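Local coordinates for protein ADP-ribose pyrophosphatase MutT (Rickettsia felis, PDB 4KYX) that probably hydrolyses oxidised nucleoside triphosphates such as 8-oxo-dGTP with the help of magnesium, as a member of the Nudix family, at residues E66-I71 and E105-E110; I19-N24 and A43-H48; L30-S35 and V114-W119; T54-A59 and I94-H99. All coordinates share one frame; numbering follows the deposited sequence.

Interaction 1. Residues E66-I71 and E105-E110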
loop_
_atom_site.group_PDB
_atom_site.type_symbol
_atom_site.label_atom_id
_atom_site.label_comp_id
_atom_site.label_asym_id
_atom_site.label_seq_id
_atom_site.Cartn_x
_atom_site.Cartn_y
_atom_site.Cartn_z
ATOM N N GLU A 66 7.853 -4.930 -19.564
ATOM C CA GLU A 66 9.029 -5.692 -19.104
ATOM C C GLU A 66 9.227 -7.083 -19.777
ATOM O O GLU A 66 10.369 -7.543 -19.937
ATOM C CB GLU A 66 8.982 -5.828 -17.574
ATOM C CG GLU A 66 9.108 -4.477 -16.890
ATOM C CD GLU A 66 8.849 -4.534 -15.418
ATOM O OE1 GLU A 66 8.414 -5.589 -14.923
ATOM O OE2 GLU A 66 8.972 -3.466 -14.747
ATOM N N THR A 67 8.116 -7.721 -20.147
ATOM C CA THR A 67 8.075 -9.131 -20.467
ATOM C C THR A 67 7.364 -9.421 -21.785
ATOM O O THR A 67 7.363 -10.560 -22.201
ATOM C CB THR A 67 7.352 -9.952 -19.376
ATOM O OG1 THR A 67 5.946 -9.608 -19.402
ATOM C CG2 THR A 67 7.954 -9.701 -18.021
ATOM N N ASN A 68 6.718 -8.428 -22.392
ATOM C CA ASN A 68 5.854 -8.605 -23.581
ATOM C C ASN A 68 4.578 -9.417 -23.325
ATOM O O ASN A 68 3.866 -9.749 -24.263
ATOM C CB ASN A 68 6.673 -9.270 -24.711
ATOM C CG ASN A 68 6.172 -8.981 -26.099
ATOM O OD1 ASN A 68 5.794 -7.885 -26.407
ATOM N ND2 ASN A 68 6.219 -9.988 -26.979
ATOM N N LEU A 69 4.275 -9.708 -22.066
ATOM C CA LEU A 69 3.154 -10.537 -21.714
ATOM C C LEU A 69 1.947 -9.663 -21.424
ATOM O O LEU A 69 2.073 -8.558 -20.892
ATOM C CB LEU A 69 3.438 -11.381 -20.477
ATOM C CG LEU A 69 4.554 -12.401 -20.616
ATOM C CD1 LEU A 69 4.955 -13.085 -19.322
ATOM C CD2 LEU A 69 4.138 -13.410 -21.675
ATOM N N ILE A 70 0.789 -10.193 -21.790
ATOM C CA ILE A 70 -0.488 -9.531 -21.576
ATOM C C ILE A 70 -1.167 -10.262 -20.445
ATOM O O ILE A 70 -1.480 -11.467 -20.561
ATOM C CB ILE A 70 -1.366 -9.586 -22.879
ATOM C CG1 ILE A 70 -0.742 -8.714 -23.946
ATOM C CG2 ILE A 70 -2.759 -9.142 -22.533
ATOM C CD1 ILE A 70 -1.445 -8.796 -25.315
ATOM N N ILE A 71 -1.408 -9.544 -19.340
ATOM C CA ILE A 71 -2.152 -10.131 -18.240
ATOM C C ILE A 71 -3.500 -9.539 -18.195
ATOM O O ILE A 71 -3.708 -8.401 -18.694
ATOM C CB ILE A 71 -1.474 -9.966 -16.851
ATOM C CG1 ILE A 71 -1.117 -8.513 -16.600
ATOM C CG2 ILE A 71 -0.249 -10.881 -16.732
ATOM C CD1 ILE A 71 -1.083 -8.178 -15.138
ATOM N N GLU A 105 4.918 -15.684 -25.886
ATOM C CA GLU A 105 5.474 -14.449 -26.415
ATOM C C GLU A 105 6.413 -13.775 -25.404
ATOM O O GLU A 105 6.856 -12.669 -25.637
ATOM C CB GLU A 105 4.352 -13.477 -26.799
ATOM C CG GLU A 105 3.521 -14.031 -27.941
ATOM C CD GLU A 105 2.472 -13.127 -28.471
ATOM O OE1 GLU A 105 2.061 -13.419 -29.604
ATOM O OE2 GLU A 105 1.999 -12.211 -27.806
ATOM N N LEU A 106 6.738 -14.434 -24.297
ATOM C CA LEU A 106 7.662 -13.882 -23.327
ATOM C C LEU A 106 8.928 -13.405 -24.007
ATOM O O LEU A 106 9.544 -14.162 -24.792
ATOM C CB LEU A 106 8.015 -14.953 -22.315
ATOM C CG LEU A 106 9.152 -14.646 -21.298
ATOM C CD1 LEU A 106 8.701 -13.463 -20.405
ATOM C CD2 LEU A 106 9.457 -15.883 -20.479
ATOM N N GLN A 107 9.284 -12.140 -23.766
ATOM C CA GLN A 107 10.562 -11.591 -24.236
ATOM C C GLN A 107 11.152 -10.762 -23.131
ATOM O O GLN A 107 10.413 -10.095 -22.391
ATOM C CB GLN A 107 10.381 -10.716 -25.477
ATOM C CG GLN A 107 9.913 -11.504 -26.656
ATOM C CD GLN A 107 9.771 -10.663 -27.912
ATOM O OE1 GLN A 107 10.188 -9.518 -27.964
ATOM N NE2 GLN A 107 9.196 -11.253 -28.948
ATOM N N ASN A 108 12.478 -10.776 -23.029
ATOM C CA ASN A 108 13.149 -9.883 -22.079
ATOM C C ASN A 108 13.325 -8.499 -22.707
ATOM O O ASN A 108 14.318 -8.238 -23.445
ATOM C CB ASN A 108 14.521 -10.445 -21.727
ATOM C CG ASN A 108 15.196 -9.699 -20.616
ATOM O OD1 ASN A 108 14.682 -8.699 -20.122
ATOM N ND2 ASN A 108 16.346 -10.206 -20.170
ATOM N N LEU A 109 12.383 -7.610 -22.422
ATOM C CA LEU A 109 12.412 -6.308 -22.996
ATOM C C LEU A 109 13.274 -5.287 -22.294
ATOM O O LEU A 109 13.446 -4.203 -22.823
ATOM C CB LEU A 109 10.959 -5.782 -23.140
ATOM C CG LEU A 109 10.129 -6.680 -24.056
ATOM C CD1 LEU A 109 8.698 -6.151 -24.184
ATOM C CD2 LEU A 109 10.778 -6.831 -25.427
ATOM N N GLU A 110 13.800 -5.601 -21.114
ATOM C CA GLU A 110 14.730 -4.703 -20.395
ATOM C C GLU A 110 15.985 -5.487 -20.013
ATOM O O GLU A 110 16.265 -5.733 -18.826
ATOM C CB GLU A 110 14.053 -4.086 -19.184
ATOM C CG GLU A 110 12.814 -3.270 -19.571
ATOM C CD GLU A 110 12.263 -2.399 -18.454
ATOM O OE1 GLU A 110 12.304 -2.798 -17.267
ATOM O OE2 GLU A 110 11.778 -1.301 -18.780
HETATM O O HOH W 1 12.687 -7.033 -18.734
#
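Asn68 and Gln107 lie side by side with their side chains pointing the same way, the two amide planes turned 35° apart and Asn68 ND2 resting 3.7 Å from Gln107 CD. The Asn68 amide, its CG anti to the backbone N (chi1 -155°), directs one N-H of ND2 to Glu105 O, at 3.1 Å, the acceptor lying near the plane of the amide. Leu109 slants across Asn68, and its CD1 packs 3.8 Å from Asn68 CB. Asn68 has positive phi and is the first residue to leave helical geometry after helix 55-67, the helix of the Nudix box, at the position where that sequence motif usually carries glycine. The last carbonyls of the helix meet the loop 105-110, which runs back almost antiparallel. Gln107 N donates to Thr67 O in a nearly straight bond of 2.9 Å, and Leu109 N reaches Glu66 O over 3.2 Å; a water also donates to Glu66 O and to Asn108 OD1 while accepting from Glu110 N. Thr67 OG1 accepts from Leu69 N, making an ST turn, and is hydrogen-bonded to Val63 O as well. Leu69 CD1 meets Leu106 CD1 at 3.9 Å, and both side chains lean on Leu29 and Trp119. Glu110 OE1 comes to 3.6 Å from Glu66 CG, whereas Glu66 OE1 is taken up by the backbone N of Gly46.

Interaction 2. Residues I19-N24 and A43-H48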
loop_
_atom_site.group_PDB
_atom_site.type_symbol
_atom_site.label_atom_id
_atom_site.label_comp_id
_atom_site.label_asym_id
_atom_site.label_seq_id
_atom_site.Cartn_x
_atom_site.Cartn_y
_atom_site.Cartn_z
ATOM N N ILE A 19 4.001 -7.646 -9.590
ATOM C CA ILE A 19 3.071 -8.584 -10.185
ATOM C C ILE A 19 3.553 -10.034 -10.187
ATOM O O ILE A 19 4.624 -10.342 -10.722
ATOM C CB ILE A 19 2.767 -8.195 -11.626
ATOM C CG1 ILE A 19 2.395 -6.695 -11.654
ATOM C CG2 ILE A 19 1.607 -9.058 -12.117
ATOM C CD1 ILE A 19 3.551 -5.761 -11.993
ATOM N N LEU A 20 2.796 -10.912 -9.546
ATOM C CA LEU A 20 3.005 -12.333 -9.695
ATOM C C LEU A 20 2.254 -12.780 -10.955
ATOM O O LEU A 20 1.058 -12.959 -10.951
ATOM C CB LEU A 20 2.554 -13.131 -8.500
ATOM C CG LEU A 20 2.973 -12.621 -7.125
ATOM C CD1 LEU A 20 2.628 -13.654 -6.048
ATOM C CD2 LEU A 20 4.465 -12.366 -7.153
ATOM N N ILE A 21 3.027 -13.029 -12.014
ATOM C CA ILE A 21 2.501 -13.420 -13.302
ATOM C C ILE A 21 2.563 -14.930 -13.357
ATOM O O ILE A 21 3.650 -15.537 -13.140
ATOM C CB ILE A 21 3.359 -12.937 -14.475
ATOM C CG1 ILE A 21 3.582 -11.438 -14.434
ATOM C CG2 ILE A 21 2.700 -13.326 -15.793
ATOM C CD1 ILE A 21 4.772 -11.027 -15.263
ATOM N N PHE A 22 1.399 -15.520 -13.622
ATOM C CA PHE A 22 1.252 -16.972 -13.707
ATOM C C PHE A 22 1.064 -17.452 -15.118
ATOM O O PHE A 22 0.454 -16.779 -15.946
ATOM C CB PHE A 22 0.071 -17.462 -12.900
ATOM C CG PHE A 22 0.273 -17.429 -11.428
ATOM C CD1 PHE A 22 0.291 -16.245 -10.728
ATOM C CD2 PHE A 22 0.407 -18.606 -10.714
ATOM C CE1 PHE A 22 0.477 -16.230 -9.359
ATOM C CE2 PHE A 22 0.570 -18.592 -9.340
ATOM C CZ PHE A 22 0.608 -17.407 -8.658
ATOM N N ASN A 23 1.590 -18.638 -15.403
ATOM C CA ASN A 23 1.385 -19.299 -16.710
ATOM C C ASN A 23 0.288 -20.363 -16.602
ATOM O O ASN A 23 -0.305 -20.513 -15.560
ATOM C CB ASN A 23 2.723 -19.847 -17.298
ATOM C CG ASN A 23 3.317 -21.026 -16.524
ATOM O OD1 ASN A 23 2.718 -21.632 -15.622
ATOM N ND2 ASN A 23 4.548 -21.329 -16.862
ATOM N N ASN A 24 0.016 -21.116 -17.672
ATOM C CA ASN A 24 -0.965 -22.207 -17.597
ATOM C C ASN A 24 -0.678 -23.365 -16.603
ATOM O O ASN A 24 -1.601 -24.071 -16.173
ATOM C CB ASN A 24 -1.191 -22.756 -19.008
ATOM C CG ASN A 24 -1.713 -21.676 -19.965
ATOM O OD1 ASN A 24 -2.282 -20.671 -19.521
ATOM N ND2 ASN A 24 -1.532 -21.878 -21.269
ATOM N N ALA A 43 13.362 -11.179 -8.720
ATOM C CA ALA A 43 12.228 -10.268 -8.466
ATOM C C ALA A 43 11.115 -10.544 -9.425
ATOM O O ALA A 43 11.345 -10.931 -10.560
ATOM C CB ALA A 43 12.632 -8.820 -8.604
ATOM N N PRO A 44 9.886 -10.246 -9.015
ATOM C CA PRO A 44 8.824 -10.332 -10.007
ATOM C C PRO A 44 8.822 -9.120 -10.950
ATOM O O PRO A 44 9.560 -8.151 -10.728
ATOM C CB PRO A 44 7.580 -10.380 -9.133
ATOM C CG PRO A 44 7.973 -9.607 -7.911
ATOM C CD PRO A 44 9.434 -9.721 -7.708
ATOM N N ALA A 45 7.942 -9.129 -11.945
ATOM C CA ALA A 45 7.653 -7.937 -12.707
ATOM C C ALA A 45 7.143 -6.828 -11.779
ATOM O O ALA A 45 6.554 -7.122 -10.691
ATOM C CB ALA A 45 6.646 -8.264 -13.783
ATOM N N GLY A 46 7.403 -5.589 -12.178
ATOM C CA GLY A 46 6.860 -4.439 -11.461
ATOM C C GLY A 46 7.763 -3.246 -11.475
ATOM O O GLY A 46 8.767 -3.240 -12.140
ATOM N N GLY A 47 7.347 -2.207 -10.783
ATOM C CA GLY A 47 8.071 -0.990 -10.760
ATOM C C GLY A 47 7.167 0.040 -10.118
ATOM O O GLY A 47 6.256 -0.317 -9.357
ATOM N N HIS A 48 7.395 1.293 -10.455
ATOM C CA HIS A 48 6.791 2.375 -9.686
ATOM C C HIS A 48 5.377 2.683 -10.155
ATOM O O HIS A 48 5.113 2.742 -11.361
ATOM C CB HIS A 48 7.610 3.623 -9.896
ATOM C CG HIS A 48 8.890 3.620 -9.153
ATOM N ND1 HIS A 48 10.097 3.860 -9.766
ATOM C CD2 HIS A 48 9.165 3.437 -7.838
ATOM C CE1 HIS A 48 11.071 3.796 -8.875
ATOM N NE2 HIS A 48 10.536 3.544 -7.697
#
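Pro44 enters the contact against Ile19: its ring carbon CB sits 3.4 Å from Ile19 O. The same CB also touches Leu20 CD2 at 4.2 Å, the proline ring and the leucine side chain lying alongside each other and pointing the same way. Leu20 continues to Ile147, on the side of the sheet away from helix 55-67. Ala45 follows and supplies both the polar and an apolar part of the contact. Its carbonyl oxygen accepts from Ile19 N at 2.8 Å, with an N-H...O angle of 174° and the donor standing above the carbonyl plane. Its methyl meets the tip of Ile21, CB to CD1 3.7 Å. This tie attaches the short edge strand 45-48 to strand 14-22 of the mixed Nudix sheet, the two running roughly antiparallel. At Gly46 the backbone itself is the partner, since Ile19 CD1 lies 3.6 Å from its CA. The second torsion of Ile19 (chi2 96°) is off the staggered positions and turns CD1 to this place, where it also comes within 3.5 Å of Ala45 O. Farther on, His48 pairs with Tyr91 by ring contact and a hydrogen bond. The isoleucines Ile19 and Ile21 reach Val63 of helix 55-67, with Ala59 added under Ile19. The strand edge is thus held by one straight backbone bond among small and branched apolar groups, so that Ile19 N and Ala45 O satisfy each other in a buried setting, and the rest of the contact is apolar packing.

Interaction 3. Residues L30-S35 and V114-W119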
loop_
_atom_site.group_PDB
_atom_site.type_symbol
_atom_site.label_atom_id
_atom_site.label_comp_id
_atom_site.label_asym_id
_atom_site.label_seq_id
_atom_site.Cartn_x
_atom_site.Cartn_y
_atom_site.Cartn_z
ATOM N N LEU A 30 9.757 -15.028 -12.647
ATOM C CA LEU A 30 10.716 -14.218 -11.910
ATOM C C LEU A 30 11.857 -13.819 -12.810
ATOM O O LEU A 30 12.317 -14.614 -13.712
ATOM C CB LEU A 30 11.263 -14.956 -10.684
ATOM C CG LEU A 30 10.239 -15.404 -9.610
ATOM C CD1 LEU A 30 10.968 -16.230 -8.570
ATOM C CD2 LEU A 30 9.485 -14.247 -8.991
ATOM N N GLY A 31 12.378 -12.613 -12.523
ATOM C CA GLY A 31 13.488 -11.998 -13.251
ATOM C C GLY A 31 14.741 -11.976 -12.430
ATOM O O GLY A 31 14.712 -11.520 -11.258
ATOM N N LYS A 32 15.806 -12.539 -12.984
ATOM C CA LYS A 32 17.113 -12.497 -12.335
ATOM C C LYS A 32 17.840 -11.174 -12.546
ATOM O O LYS A 32 18.052 -10.719 -13.677
ATOM C CB LYS A 32 18.034 -13.673 -12.713
ATOM C CG LYS A 32 19.207 -13.864 -11.714
ATOM C CD LYS A 32 20.104 -15.035 -12.029
ATOM C CE LYS A 32 20.837 -14.809 -13.384
ATOM N NZ LYS A 32 21.892 -15.803 -13.596
ATOM N N ARG A 33 18.218 -10.543 -11.419
ATOM C CA ARG A 33 19.078 -9.373 -11.443
ATOM C C ARG A 33 20.463 -9.732 -10.861
ATOM O O ARG A 33 20.551 -10.402 -9.816
ATOM C CB ARG A 33 18.412 -8.201 -10.657
ATOM N N ILE A 34 21.530 -9.283 -11.514
ATOM C CA ILE A 34 22.889 -9.449 -11.028
ATOM C C ILE A 34 23.414 -8.073 -10.557
ATOM O O ILE A 34 23.351 -7.096 -11.309
ATOM C CB ILE A 34 23.798 -10.012 -12.126
ATOM C CG1 ILE A 34 23.272 -11.368 -12.603
ATOM C CG2 ILE A 34 25.230 -10.105 -11.604
ATOM C CD1 ILE A 34 24.081 -11.967 -13.729
ATOM N N SER A 35 23.880 -7.998 -9.297
ATOM C CA SER A 35 24.383 -6.733 -8.706
ATOM C C SER A 35 25.838 -6.469 -9.121
ATOM O O SER A 35 26.510 -7.346 -9.711
ATOM C CB SER A 35 24.297 -6.748 -7.149
ATOM O OG SER A 35 25.234 -7.667 -6.580
ATOM N N VAL A 114 17.340 -6.791 -16.338
ATOM C CA VAL A 114 17.111 -8.176 -15.945
ATOM C C VAL A 114 17.963 -9.086 -16.831
ATOM O O VAL A 114 17.939 -8.974 -18.056
ATOM C CB VAL A 114 15.634 -8.531 -16.135
ATOM C CG1 VAL A 114 15.344 -10.005 -15.916
ATOM C CG2 VAL A 114 14.791 -7.643 -15.253
ATOM N N GLU A 115 18.693 -9.994 -16.222
ATOM C CA GLU A 115 19.512 -10.937 -17.002
ATOM C C GLU A 115 18.647 -11.859 -17.854
ATOM O O GLU A 115 18.849 -12.011 -19.083
ATOM C CB GLU A 115 20.405 -11.721 -16.034
ATOM C CG GLU A 115 21.426 -12.630 -16.727
ATOM C CD GLU A 115 22.415 -11.885 -17.612
ATOM O OE1 GLU A 115 22.997 -10.896 -17.105
ATOM O OE2 GLU A 115 22.673 -12.323 -18.785
ATOM N N ASN A 116 17.690 -12.512 -17.200
ATOM C CA ASN A 116 16.738 -13.361 -17.850
ATOM C C ASN A 116 15.512 -13.575 -16.970
ATOM O O ASN A 116 15.581 -13.425 -15.782
ATOM C CB ASN A 116 17.392 -14.683 -18.206
ATOM C CG ASN A 116 17.560 -15.575 -17.023
ATOM O OD1 ASN A 116 18.470 -15.401 -16.182
ATOM N ND2 ASN A 116 16.663 -16.560 -16.925
ATOM N N TRP A 117 14.387 -13.867 -17.609
ATOM C CA TRP A 117 13.157 -14.251 -16.936
ATOM C C TRP A 117 13.057 -15.771 -16.995
ATOM O O TRP A 117 13.621 -16.384 -17.922
ATOM C CB TRP A 117 11.976 -13.624 -17.657
ATOM C CG TRP A 117 11.954 -12.099 -17.552
ATOM C CD1 TRP A 117 12.493 -11.230 -18.434
ATOM C CD2 TRP A 117 11.388 -11.303 -16.516
ATOM N NE1 TRP A 117 12.328 -9.965 -18.018
ATOM C CE2 TRP A 117 11.605 -9.969 -16.863
ATOM C CE3 TRP A 117 10.769 -11.595 -15.300
ATOM C CZ2 TRP A 117 11.230 -8.929 -16.054
ATOM C CZ3 TRP A 117 10.318 -10.563 -14.537
ATOM C CH2 TRP A 117 10.565 -9.246 -14.903
ATOM N N GLN A 118 12.385 -16.372 -16.017
ATOM C CA GLN A 118 12.060 -17.797 -16.050
ATOM C C GLN A 118 10.832 -18.104 -15.178
ATOM O O GLN A 118 10.475 -17.331 -14.290
ATOM C CB GLN A 118 13.291 -18.607 -15.616
ATOM C CG GLN A 118 13.121 -20.111 -15.503
ATOM C CD GLN A 118 12.704 -20.763 -16.813
ATOM O OE1 GLN A 118 11.604 -20.499 -17.341
ATOM N NE2 GLN A 118 13.545 -21.630 -17.321
ATOM N N TRP A 119 10.139 -19.184 -15.528
ATOM C CA TRP A 119 8.972 -19.695 -14.783
ATOM C C TRP A 119 9.446 -20.617 -13.659
ATOM O O TRP A 119 10.325 -21.470 -13.887
ATOM C CB TRP A 119 8.062 -20.435 -15.746
ATOM C CG TRP A 119 7.563 -19.551 -16.865
ATOM C CD1 TRP A 119 8.006 -19.533 -18.143
ATOM C CD2 TRP A 119 6.522 -18.543 -16.781
ATOM N NE1 TRP A 119 7.297 -18.594 -18.882
ATOM C CE2 TRP A 119 6.370 -17.990 -18.075
ATOM C CE3 TRP A 119 5.660 -18.136 -15.784
ATOM C CZ2 TRP A 119 5.455 -16.989 -18.353
ATOM C CZ3 TRP A 119 4.769 -17.150 -16.052
ATOM C CH2 TRP A 119 4.654 -16.587 -17.319
HETATM O O HOH W 2 19.462 -17.371 -14.658
#
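Leu30 and Gln118 form an antiparallel hydrogen-bonded pair: Leu30 N donates to Gln118 O and Gln118 N to Leu30 O, each at 2.9 Å. Gly31 and Trp117 follow as a non-hydrogen-bonded pair whose CA atoms are only 4.3 Å apart. Farther along, Lys32 faces two residues at once. Its N-H goes to Asn116 O, while Glu115 N donates to Lys32 O at 2.7 Å, an arrangement that fits a beta bulge at Glu115 and Asn116. The indole of Trp117 folds back over Gly31, whose CA lies over one face, 3.9 Å from the centroid of the six-membered ring and 29° off its normal, a CH-pi contact. Val114 CG1 stands over the same face near the rim and packs 3.8 Å from Gly31 CA, which bears no side chain to come between them. Lys32 and Glu115 run side by side in the same direction, CE to CG 4.0 Å. Asn116 holds CG between its backbone N and carbonyl carbon (chi1 76°), and its OD1 lies 3.7 Å from Lys32 CE; a water donates to that OD1 and is met weakly by Lys32 NZ. Trp117 also rests on Glu66 and Thr67 at the end of helix 55-67. Strands 28-34 and 116-120, joined on the far side of 28-34 by 40-43, make the smaller antiparallel sheet that accompanies the mixed sheet in the Nudix fold.

Interaction 4. Residues T54-A59 and I94-H99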
loop_
_atom_site.group_PDB
_atom_site.type_symbol
_atom_site.label_atom_id
_atom_site.label_comp_id
_atom_site.label_asym_id
_atom_site.label_seq_id
_atom_site.Cartn_x
_atom_site.Cartn_y
_atom_site.Cartn_z
ATOM N N THR A 54 -4.351 3.530 -11.658
ATOM C CA THR A 54 -4.827 2.521 -10.772
ATOM C C THR A 54 -3.767 1.432 -10.631
ATOM O O THR A 54 -2.869 1.299 -11.477
ATOM C CB THR A 54 -6.160 1.902 -11.283
ATOM O OG1 THR A 54 -5.879 1.030 -12.346
ATOM C CG2 THR A 54 -7.188 3.021 -11.700
ATOM N N PHE A 55 -3.870 0.674 -9.551
ATOM C CA PHE A 55 -2.916 -0.412 -9.293
ATOM C C PHE A 55 -3.026 -1.395 -10.433
ATOM O O PHE A 55 -2.007 -1.891 -10.846
ATOM C CB PHE A 55 -3.183 -1.173 -8.013
ATOM C CG PHE A 55 -3.137 -0.317 -6.742
ATOM C CD1 PHE A 55 -2.378 0.841 -6.678
ATOM C CD2 PHE A 55 -3.892 -0.686 -5.632
ATOM C CE1 PHE A 55 -2.382 1.616 -5.523
ATOM C CE2 PHE A 55 -3.878 0.063 -4.477
ATOM C CZ PHE A 55 -3.127 1.207 -4.422
ATOM N N GLU A 56 -4.235 -1.603 -10.959
ATOM C CA GLU A 56 -4.458 -2.613 -11.979
ATOM C C GLU A 56 -3.904 -2.138 -13.318
ATOM O O GLU A 56 -3.287 -2.947 -14.020
ATOM C CB GLU A 56 -5.936 -2.983 -12.112
ATOM C CG GLU A 56 -6.496 -3.685 -10.865
ATOM C CD GLU A 56 -6.948 -2.682 -9.782
ATOM O OE1 GLU A 56 -6.996 -1.416 -9.971
ATOM O OE2 GLU A 56 -7.251 -3.179 -8.677
ATOM N N GLU A 57 -4.066 -0.856 -13.640
ATOM C CA GLU A 57 -3.486 -0.272 -14.875
ATOM C C GLU A 57 -1.950 -0.401 -14.851
ATOM O O GLU A 57 -1.310 -0.743 -15.832
ATOM C CB GLU A 57 -3.846 1.212 -15.027
ATOM C CG GLU A 57 -5.241 1.464 -15.500
ATOM C CD GLU A 57 -5.741 2.903 -15.297
ATOM O OE1 GLU A 57 -5.119 3.722 -14.549
ATOM O OE2 GLU A 57 -6.802 3.195 -15.916
ATOM N N CYS A 58 -1.383 -0.096 -13.678
ATOM C CA CYS A 58 0.055 -0.078 -13.537
ATOM C C CYS A 58 0.589 -1.476 -13.752
ATOM O O CYS A 58 1.547 -1.679 -14.503
ATOM C CB CYS A 58 0.410 0.505 -12.160
ATOM S SG CYS A 58 2.199 0.456 -11.857
ATOM N N ALA A 59 -0.056 -2.450 -13.121
ATOM C CA ALA A 59 0.320 -3.868 -13.211
ATOM C C ALA A 59 0.315 -4.354 -14.664
ATOM O O ALA A 59 1.352 -4.874 -15.182
ATOM C CB ALA A 59 -0.589 -4.727 -12.362
ATOM N N ILE A 94 2.821 -2.931 -3.424
ATOM C CA ILE A 94 1.516 -3.518 -3.619
ATOM C C ILE A 94 1.675 -4.665 -4.571
ATOM O O ILE A 94 2.157 -4.478 -5.691
ATOM C CB ILE A 94 0.579 -2.509 -4.283
ATOM C CG1 ILE A 94 0.570 -1.221 -3.474
ATOM C CG2 ILE A 94 -0.804 -3.108 -4.484
ATOM C CD1 ILE A 94 0.006 -1.336 -2.122
ATOM N N PHE A 95 1.316 -5.858 -4.122
ATOM C CA PHE A 95 1.393 -7.026 -4.992
ATOM C C PHE A 95 0.054 -7.403 -5.535
ATOM O O PHE A 95 -0.950 -7.405 -4.810
ATOM C CB PHE A 95 1.951 -8.224 -4.259
ATOM C CG PHE A 95 3.423 -8.123 -4.021
ATOM C CD1 PHE A 95 4.313 -8.508 -4.981
ATOM C CD2 PHE A 95 3.913 -7.613 -2.799
ATOM C CE1 PHE A 95 5.705 -8.430 -4.760
ATOM C CE2 PHE A 95 5.294 -7.539 -2.593
ATOM C CZ PHE A 95 6.173 -7.943 -3.582
ATOM N N LEU A 96 0.086 -7.794 -6.816
ATOM C CA LEU A 96 -1.059 -8.324 -7.484
ATOM C C LEU A 96 -0.712 -9.606 -8.219
ATOM O O LEU A 96 0.438 -9.875 -8.426
ATOM C CB LEU A 96 -1.634 -7.331 -8.467
ATOM C CG LEU A 96 -2.092 -6.013 -7.908
ATOM C CD1 LEU A 96 -0.977 -4.981 -8.000
ATOM C CD2 LEU A 96 -3.304 -5.595 -8.685
ATOM N N LYS A 97 -1.694 -10.440 -8.441
ATOM C CA LYS A 97 -1.487 -11.605 -9.248
ATOM C C LYS A 97 -2.370 -11.652 -10.485
ATOM O O LYS A 97 -3.507 -11.190 -10.476
ATOM C CB LYS A 97 -1.592 -12.883 -8.456
ATOM C CG LYS A 97 -2.922 -13.231 -7.906
ATOM C CD LYS A 97 -3.052 -14.760 -7.767
ATOM C CE LYS A 97 -4.527 -15.063 -7.437
ATOM N NZ LYS A 97 -4.795 -15.146 -5.980
ATOM N N ALA A 98 -1.821 -12.239 -11.550
ATOM C CA ALA A 98 -2.603 -12.409 -12.751
ATOM C C ALA A 98 -2.059 -13.541 -13.585
ATOM O O ALA A 98 -0.849 -13.827 -13.566
ATOM C CB ALA A 98 -2.599 -11.140 -13.566
ATOM N N HIS A 99 -2.958 -14.182 -14.320
ATOM C CA HIS A 99 -2.533 -15.104 -15.372
ATOM C C HIS A 99 -2.262 -14.338 -16.647
ATOM O O HIS A 99 -2.991 -13.392 -16.977
ATOM C CB HIS A 99 -3.567 -16.195 -15.604
ATOM C CG HIS A 99 -3.394 -17.357 -14.691
ATOM N ND1 HIS A 99 -2.686 -18.484 -15.048
ATOM C CD2 HIS A 99 -3.756 -17.526 -13.398
ATOM C CE1 HIS A 99 -2.675 -19.326 -14.028
ATOM N NE2 HIS A 99 -3.310 -18.761 -13.013
#
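The helix of the Nudix box begins at Phe55, and its first turns pack through Phe55 and Ala59 onto Ile94 and Leu96 of the long sheet strand 89-99. The short segments of helix and strand cross at 65°, their axes 9.7 Å apart at closest. Ile94 CG2 sits over one face of the Phe55 ring, offset toward the rim and 4.1 Å from CD2, the two side chains crossing at about a right angle. Leu96 CD1 lies against the first turn, 4.4 Å from both Phe55 CB and Ala59 CB. The second torsion of Leu96, chi2 93°, is away from the staggered positions and sets CD1 toward the helix, while CD2 lies 4.3 Å from Glu56 CG. At the helix start Thr54 and Glu57 form a capping box: Thr54 OG1 accepts from Glu57 N at 2.9 Å, and Thr54 N donates to Glu57 OE1 at 3.0 Å. The carboxylate of Glu56 is bound to the Tyr142 hydroxyl of the second subunit, whose ring also meets that of Phe55, so the helix start belongs to the dimer interface too. Phe76 and Ile17 also pack on Phe55 and Ile94. The contact is apolar van der Waals packing, with no polar bond between helix and strand, while the capping box takes up Glu57 N and Thr54 N at the helix start.

Overall arrangement
Helix 55-67 ties the set together: interaction 4 packs its start on the sheet and interaction 1 holds its end, the two centres about 15 Å apart. Interaction 2, about 9 Å from interaction 4 between centres, continues the sheet; there Leu20 N reaches Leu96 O at 2.8 Å. Glu66 OE1 joins interactions 1 and 2 through Gly46 N (2.9 Å), and Asn108 ND2 joins 1 and 3 through Val114 O (2.9 Å). The centres of interactions 3 and 4 are about 20 Å apart, on opposite sides of the chain's centre. The Nudix-box helix, which with the preceding loop carries the magnesium site in relatives, touches the mixed sheet through interaction 4 and the smaller sheet through Trp117.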